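PDB 3QBM: TetR transcriptional regulator from Chloroflexus aurantiacus, which probably binds DNA and regulates transcription as a member of the TetR family. Local coordinates for residues Q15-G27 and L100-E112. Sequence-based numbering, arbitrary orientation.
With MG (magnesium ion), chain C.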
ATOM      1  N   GLN A  15       0.071  21.616   8.459  1.00 24.14           N
ATOM      2  CA  GLN A  15      -1.286  21.572   7.886  1.00 22.85           C
ATOM      3  C   GLN A  15      -1.313  20.999   6.459  1.00 23.74           C
ATOM      4  O   GLN A  15      -2.242  20.269   6.083  1.00 21.45           O
ATOM      5  CB  GLN A  15      -1.903  22.965   7.882  1.00 24.98           C
ATOM      6  CG  GLN A  15      -2.045  23.589   9.285  1.00 26.09           C
ATOM      7  CD  GLN A  15      -2.989  22.812  10.183  1.00 33.69           C
ATOM      8  OE1 GLN A  15      -3.959  22.199   9.725  1.00 28.86           O
ATOM      9  NE2 GLN A  15      -2.700  22.834  11.479  1.00 27.97           N
ATOM     10  N   ALA A  16      -0.313  21.359   5.653  1.00 21.46           N
ATOM     11  CA  ALA A  16      -0.230  20.830   4.277  1.00 21.55           C
ATOM     12  C   ALA A  16      -0.115  19.311   4.345  1.00 19.39           C
ATOM     13  O   ALA A  16      -0.814  18.597   3.625  1.00 19.01           O
ATOM     14  CB  ALA A  16       0.949  21.402   3.544  1.00 18.81           C
ATOM     15  N   ALA A  17       0.741  18.828   5.243  1.00 20.21           N
ATOM     16  CA  ALA A  17       0.962  17.379   5.385  1.00 20.05           C
ATOM     17  C   ALA A  17      -0.321  16.630   5.643  1.00 21.15           C
ATOM     18  O   ALA A  17      -0.572  15.584   5.029  1.00 18.57           O
ATOM     19  CB  ALA A  17       2.006  17.047   6.498  1.00 21.61           C
ATOM     20  N   ALA A  18      -1.154  17.153   6.533  1.00 23.48           N
ATOM     21  CA  ALA A  18      -2.409  16.473   6.877  1.00 22.17           C
ATOM     22  C   ALA A  18      -3.342  16.442   5.692  1.00 18.96           C
ATOM     23  O   ALA A  18      -3.968  15.419   5.422  1.00 20.35           O
ATOM     24  CB  ALA A  18      -3.086  17.129   8.089  1.00 23.88           C
ATOM     25  N   LEU A  19      -3.423  17.543   4.929  1.00 17.95           N
ATOM     26  CA  LEU A  19      -4.284  17.545   3.769  1.00 16.86           C
ATOM     27  C   LEU A  19      -3.767  16.589   2.677  1.00 19.59           C
ATOM     28  O   LEU A  19      -4.554  15.889   2.030  1.00 18.75           O
ATOM     29  CB  LEU A  19      -4.407  18.958   3.177  1.00 19.18           C
ATOM     30  CG  LEU A  19      -5.213  19.962   4.024  1.00 23.60           C
ATOM     31  CD1 LEU A  19      -4.969  21.421   3.572  1.00 21.64           C
ATOM     32  CD2 LEU A  19      -6.693  19.635   3.947  1.00 27.50           C
ATOM     33  N   PHE A  20      -2.458  16.621   2.426  1.00 19.59           N
ATOM     34  CA  PHE A  20      -1.882  15.791   1.366  1.00 20.50           C
ATOM     35  C   PHE A  20      -2.049  14.302   1.717  1.00 18.66           C
ATOM     36  O   PHE A  20      -2.183  13.459   0.841  1.00 17.12           O
ATOM     37  CB  PHE A  20      -0.379  16.040   1.187  1.00 21.23           C
ATOM     38  CG  PHE A  20      -0.012  17.374   0.635  1.00 17.10           C
ATOM     39  CD1 PHE A  20      -0.639  17.898  -0.475  1.00 20.31           C
ATOM     40  CD2 PHE A  20       1.077  18.068   1.160  1.00 22.53           C
ATOM     41  CE1 PHE A  20      -0.246  19.102  -1.003  1.00 18.19           C
ATOM     42  CE2 PHE A  20       1.472  19.264   0.621  1.00 21.45           C
ATOM     43  CZ  PHE A  20       0.819  19.785  -0.439  1.00 17.41           C
ATOM     44  N   ASN A  21      -2.011  13.992   3.000  1.00 18.93           N
ATOM     45  CA  ASN A  21      -2.113  12.597   3.430  1.00 19.22           C
ATOM     46  C   ASN A  21      -3.463  11.946   3.102  1.00 20.37           C
ATOM     47  O   ASN A  21      -3.547  10.711   2.874  1.00 19.99           O
ATOM     48  CB  ASN A  21      -1.841  12.467   4.920  1.00 19.46           C
ATOM     49  CG  ASN A  21      -1.379  11.090   5.290  1.00 20.24           C
ATOM     50  OD1 ASN A  21      -0.619  10.489   4.543  1.00 19.29           O
ATOM     51  ND2 ASN A  21      -1.816  10.583   6.459  1.00 16.91           N
ATOM     52  N   VAL A  22      -4.488  12.783   3.051  1.00 18.66           N
ATOM     53  CA  VAL A  22      -5.842  12.364   2.729  1.00 18.92           C
ATOM     54  C   VAL A  22      -6.180  12.442   1.252  1.00 21.50           C
ATOM     55  O   VAL A  22      -6.634  11.446   0.663  1.00 21.28           O
ATOM     56  CB  VAL A  22      -6.861  13.220   3.537  1.00 21.94           C
ATOM     57  CG1 VAL A  22      -8.284  13.021   3.008  1.00 21.29           C
ATOM     58  CG2 VAL A  22      -6.725  12.920   5.004  1.00 18.34           C
ATOM     59  N   SER A  23      -5.966  13.618   0.647  1.00 20.19           N
ATOM     60  CA  SER A  23      -6.411  13.884  -0.703  1.00 20.86           C
ATOM     61  C   SER A  23      -5.304  13.805  -1.739  1.00 20.59           C
ATOM     62  O   SER A  23      -5.553  13.990  -2.930  1.00 22.80           O
ATOM     63  CB  SER A  23      -7.082  15.274  -0.758  1.00 21.79           C
ATOM     64  OG  SER A  23      -8.201  15.272   0.087  1.00 29.65           O
ATOM     65  N   GLY A  24      -4.090  13.536  -1.285  1.00 17.19           N
ATOM     66  CA  GLY A  24      -2.956  13.427  -2.148  1.00 19.32           C
ATOM     67  C   GLY A  24      -2.371  14.791  -2.475  1.00 21.01           C
ATOM     68  O   GLY A  24      -2.918  15.842  -2.122  1.00 22.62           O
ATOM     69  N   TYR A  25      -1.259  14.751  -3.189  1.00 21.87           N
ATOM     70  CA  TYR A  25      -0.554  15.955  -3.625  1.00 24.72           C
ATOM     71  C   TYR A  25      -1.316  16.618  -4.789  1.00 24.79           C
ATOM     72  O   TYR A  25      -1.685  17.787  -4.711  1.00 26.53           O
ATOM     73  CB  TYR A  25       0.914  15.600  -3.941  1.00 22.17           C
ATOM     74  CG  TYR A  25       1.642  15.021  -2.708  1.00 29.13           C
ATOM     75  CD1 TYR A  25       2.257  15.859  -1.782  1.00 23.36           C
ATOM     76  CD2 TYR A  25       1.688  13.649  -2.451  1.00 29.94           C
ATOM     77  CE1 TYR A  25       2.891  15.357  -0.634  1.00 20.61           C
ATOM     78  CE2 TYR A  25       2.305  13.153  -1.283  1.00 32.78           C
ATOM     79  CZ  TYR A  25       2.905  14.029  -0.394  1.00 31.22           C
ATOM     80  OH  TYR A  25       3.543  13.618   0.754  1.00 29.19           O
ATOM     81  N   ALA A  26      -1.658  15.877  -5.836  1.00 26.47           N
ATOM     82  CA  ALA A  26      -2.367  16.504  -6.965  1.00 26.27           C
ATOM     83  C   ALA A  26      -3.796  16.916  -6.580  1.00 28.33           C
ATOM     84  O   ALA A  26      -4.337  17.909  -7.081  1.00 29.05           O
ATOM     85  CB  ALA A  26      -2.394  15.555  -8.184  1.00 28.42           C
ATOM     86  N   GLY A  27      -4.397  16.170  -5.666  1.00 24.51           N
ATOM     87  CA  GLY A  27      -5.777  16.416  -5.247  1.00 24.00           C
ATOM     88  C   GLY A  27      -5.990  17.442  -4.149  1.00 24.20           C
ATOM     89  O   GLY A  27      -7.121  17.671  -3.762  1.00 26.98           O
ATOM     90  N   LEU A 100      -0.404  10.524  11.161  1.00 22.69           N
ATOM     91  CA  LEU A 100      -1.255  11.704  11.057  1.00 26.03           C
ATOM     92  C   LEU A 100      -2.586  11.348  10.362  1.00 23.12           C
ATOM     93  O   LEU A 100      -2.760  10.228   9.872  1.00 24.37           O
ATOM     94  CB  LEU A 100      -0.493  12.848  10.427  1.00 30.37           C
ATOM     95  CG  LEU A 100      -0.037  12.810   8.995  1.00 33.21           C
ATOM     96  CD1 LEU A 100      -1.248  12.996   8.125  1.00 44.67           C
ATOM     97  CD2 LEU A 100       0.959  13.957   8.713  1.00 33.70           C
ATOM     98  N   VAL A 101      -3.517  12.288  10.357  1.00 20.27           N
ATOM     99  CA  VAL A 101      -4.849  12.046   9.809  1.00 24.28           C
ATOM    100  C   VAL A 101      -4.751  11.491   8.381  1.00 17.51           C
ATOM    101  O   VAL A 101      -4.018  11.988   7.589  1.00 16.87           O
ATOM    102  CB  VAL A 101      -5.663  13.324   9.778  1.00 26.30           C
ATOM    103  CG1 VAL A 101      -5.158  14.228   8.647  1.00 32.35           C
ATOM    104  CG2 VAL A 101      -7.170  13.003   9.643  1.00 37.04           C
ATOM    105  N   GLY A 102      -5.451  10.415   8.100  1.00 20.95           N
ATOM    106  CA  GLY A 102      -5.417   9.797   6.773  1.00 18.19           C
ATOM    107  C   GLY A 102      -4.510   8.598   6.583  1.00 17.70           C
ATOM    108  O   GLY A 102      -4.435   8.076   5.487  1.00 21.90           O
ATOM    109  N   GLY A 103      -3.848   8.115   7.630  1.00 16.89           N
ATOM    110  CA  GLY A 103      -3.073   6.887   7.549  1.00 15.54           C
ATOM    111  C   GLY A 103      -1.566   7.062   7.536  1.00 17.07           C
ATOM    112  O   GLY A 103      -1.046   8.097   7.984  1.00 16.93           O
ATOM    113  N   CYS A 104      -0.852   6.035   7.083  1.00 15.63           N
ATOM    114  CA  CYS A 104       0.615   6.112   6.975  1.00 14.12           C
ATOM    115  C   CYS A 104       1.036   6.992   5.806  1.00 15.06           C
ATOM    116  O   CYS A 104       0.724   6.668   4.659  1.00 14.19           O
ATOM    117  CB  CYS A 104       1.265   4.718   6.817  1.00 16.27           C
ATOM    118  SG  CYS A 104       3.023   4.781   6.631  1.00 18.02           S
ATOM    119  N   PRO A 105       1.783   8.080   6.073  1.00 13.06           N
ATOM    120  CA  PRO A 105       2.190   8.952   4.953  1.00 14.30           C
ATOM    121  C   PRO A 105       3.261   8.357   4.058  1.00 14.07           C
ATOM    122  O   PRO A 105       3.429   8.793   2.896  1.00 15.10           O
ATOM    123  CB  PRO A 105       2.707  10.202   5.660  1.00 17.12           C
ATOM    124  CG  PRO A 105       3.252   9.674   6.946  1.00 19.98           C
ATOM    125  CD  PRO A 105       2.307   8.568   7.361  1.00 14.14           C
ATOM    126  N   ILE A 106       3.970   7.347   4.561  1.00 14.52           N
ATOM    127  CA  ILE A 106       4.976   6.647   3.772  1.00 14.32           C
ATOM    128  C   ILE A 106       4.260   5.808   2.699  1.00 15.79           C
ATOM    129  O   ILE A 106       4.563   5.912   1.488  1.00 15.55           O
ATOM    130  CB  ILE A 106       5.899   5.790   4.674  1.00 14.90           C
ATOM    131  CG1 ILE A 106       6.430   6.603   5.867  1.00 14.46           C
ATOM    132  CG2 ILE A 106       7.106   5.221   3.878  1.00 19.38           C
ATOM    133  CD1 ILE A 106       7.152   7.876   5.488  1.00 14.03           C
ATOM    134  N   LEU A 107       3.304   4.983   3.149  1.00 14.05           N
ATOM    135  CA  LEU A 107       2.439   4.208   2.265  1.00 14.61           C
ATOM    136  C   LEU A 107       1.681   5.125   1.303  1.00 14.96           C
ATOM    137  O   LEU A 107       1.667   4.901   0.085  1.00 13.86           O
ATOM    138  CB  LEU A 107       1.449   3.363   3.081  1.00 13.22           C
ATOM    139  CG  LEU A 107       0.313   2.601   2.395  1.00 13.09           C
ATOM    140  CD1 LEU A 107       0.863   1.568   1.408  1.00 13.48           C
ATOM    141  CD2 LEU A 107      -0.674   1.954   3.410  1.00 14.05           C
ATOM    142  N   ASN A 108       1.005   6.125   1.839  1.00 13.27           N
ATOM    143  CA  ASN A 108       0.194   6.982   0.997  1.00 10.70           C
ATOM    144  C   ASN A 108       1.036   7.723  -0.078  1.00 12.55           C
ATOM    145  O   ASN A 108       0.618   7.834  -1.244  1.00 13.76           O
ATOM    146  CB  ASN A 108      -0.576   7.985   1.846  1.00 12.89           C
ATOM    147  CG  ASN A 108      -1.651   7.347   2.713  1.00 12.93           C
ATOM    148  OD1 ASN A 108      -1.998   6.164   2.567  1.00 15.10           O
ATOM    149  ND2 ASN A 108      -2.168   8.137   3.656  1.00 17.48           N
ATOM    150  N   THR A 109       2.212   8.244   0.299  1.00 12.15           N
ATOM    151  CA  THR A 109       3.073   8.961  -0.629  1.00 12.64           C
ATOM    152  C   THR A 109       3.721   7.991  -1.607  1.00 13.96           C
ATOM    153  O   THR A 109       3.927   8.359  -2.758  1.00 14.34           O
ATOM    154  CB  THR A 109       4.140   9.806   0.095  1.00 13.20           C
ATOM    155  OG1 THR A 109       3.509  10.719   1.018  1.00 15.79           O
ATOM    156  CG2 THR A 109       5.039  10.561  -0.905  1.00 15.24           C
ATOM    157  N   ALA A 110       3.966   6.736  -1.190  1.00 14.27           N
ATOM    158  CA  ALA A 110       4.520   5.744  -2.091  1.00 15.56           C
ATOM    159  C   ALA A 110       3.609   5.534  -3.279  1.00 13.66           C
ATOM    160  O   ALA A 110       4.090   5.521  -4.395  1.00 13.55           O
ATOM    161  CB  ALA A 110       4.725   4.381  -1.382  1.00 15.58           C
ATOM    162  N   ILE A 111       2.321   5.278  -3.026  1.00 12.11           N
ATOM    163  CA  ILE A 111       1.394   4.991  -4.110  1.00 14.42           C
ATOM    164  C   ILE A 111       1.286   6.161  -5.102  1.00 15.63           C
ATOM    165  O   ILE A 111       1.238   5.957  -6.314  1.00 15.19           O
ATOM    166  CB  ILE A 111       0.002   4.560  -3.586  1.00 13.86           C
ATOM    167  CG1 ILE A 111      -0.031   3.053  -3.309  1.00 18.63           C
ATOM    168  CG2 ILE A 111      -1.110   4.862  -4.599  1.00 15.94           C
ATOM    169  CD1 ILE A 111       1.094   2.535  -2.538  1.00 25.04           C
ATOM    170  N   GLU A 112       1.276   7.398  -4.597  1.00 16.28           N
ATOM    171  CA  GLU A 112       1.192   8.544  -5.505  1.00 17.43           C
ATOM    172  C   GLU A 112       2.482   8.812  -6.264  1.00 15.49           C
ATOM    173  O   GLU A 112       2.464   9.039  -7.489  1.00 15.06           O
ATOM    174  CB  GLU A 112       0.806   9.821  -4.762  1.00 19.76           C
ATOM    175  CG  GLU A 112       0.574  10.995  -5.764  1.00 24.87           C
ATOM    176  CD  GLU A 112      -0.292  12.128  -5.232  1.00 25.99           C
ATOM    177  OE1 GLU A 112      -0.513  12.188  -4.014  1.00 26.36           O
ATOM    178  OE2 GLU A 112      -0.782  12.941  -6.056  1.00 29.89           O
TER
HETATM  179 MG    MG C 200       1.444   4.978  -8.074  1.00 16.74          MG
HETATM  180  O   HOH W   1       1.218  11.686   2.908  1.00 17.71           O
HETATM  181  O   HOH W   2      -3.811  13.361  -5.522  1.00 27.48           O
HETATM  182  O   HOH W   3       1.951   6.938  -9.103  1.00 15.57           O
HETATM  183  O   HOH W   4       1.276   3.136  -7.125  1.00 12.20           O
HETATM  184  O   HOH W   5      -0.523   5.055  -8.345  1.00 14.09           O
HETATM  185  O   HOH W   6       1.807   4.054  -9.966  1.00 17.09           O
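With CG anti to the backbone N (chi1 -156°), Asn21 swings its amide into the turn at 100-103, while Glu112, whose CG is likewise anti to its backbone N (chi1 -174°) and whose chain is extended beyond it, carries its carboxylate to the loop at Gly24-Ala26. The Asn21 amide illustrates how one buried side chain can bind a turn to a helix: ND2 donates to Val101 O (2.8 Å) and to Gly103 O (3.0 Å), each carbonyl being met from above its plane, and OD1 accepts from Asn108 ND2 (3.0 Å), which also donates to Gly102 O, and from a water shared with Thr109. Replacing Asn21 with an alanine is likely to leave Val101 O and Gly103 O each short of a donor and Asn108 ND2 short of one acceptor. Glu112 acts as a fork, its two oxygens taking Tyr25 N at OE1 (2.8 Å) and Ala26 N at OE2 (3.1 Å) on their syn sides. Tyr25 OH lies 2.9 Å from Thr109 OG1, which approaches the ring edge. The contact thus joins helix 2-23, which precedes the predicted helix-turn-helix, to helix 105-113 of the C-terminal domain, with helix 51-74 touching both through Ala17, Phe20, Pro105 and Thr109, and helix 118-144 packing on Thr109.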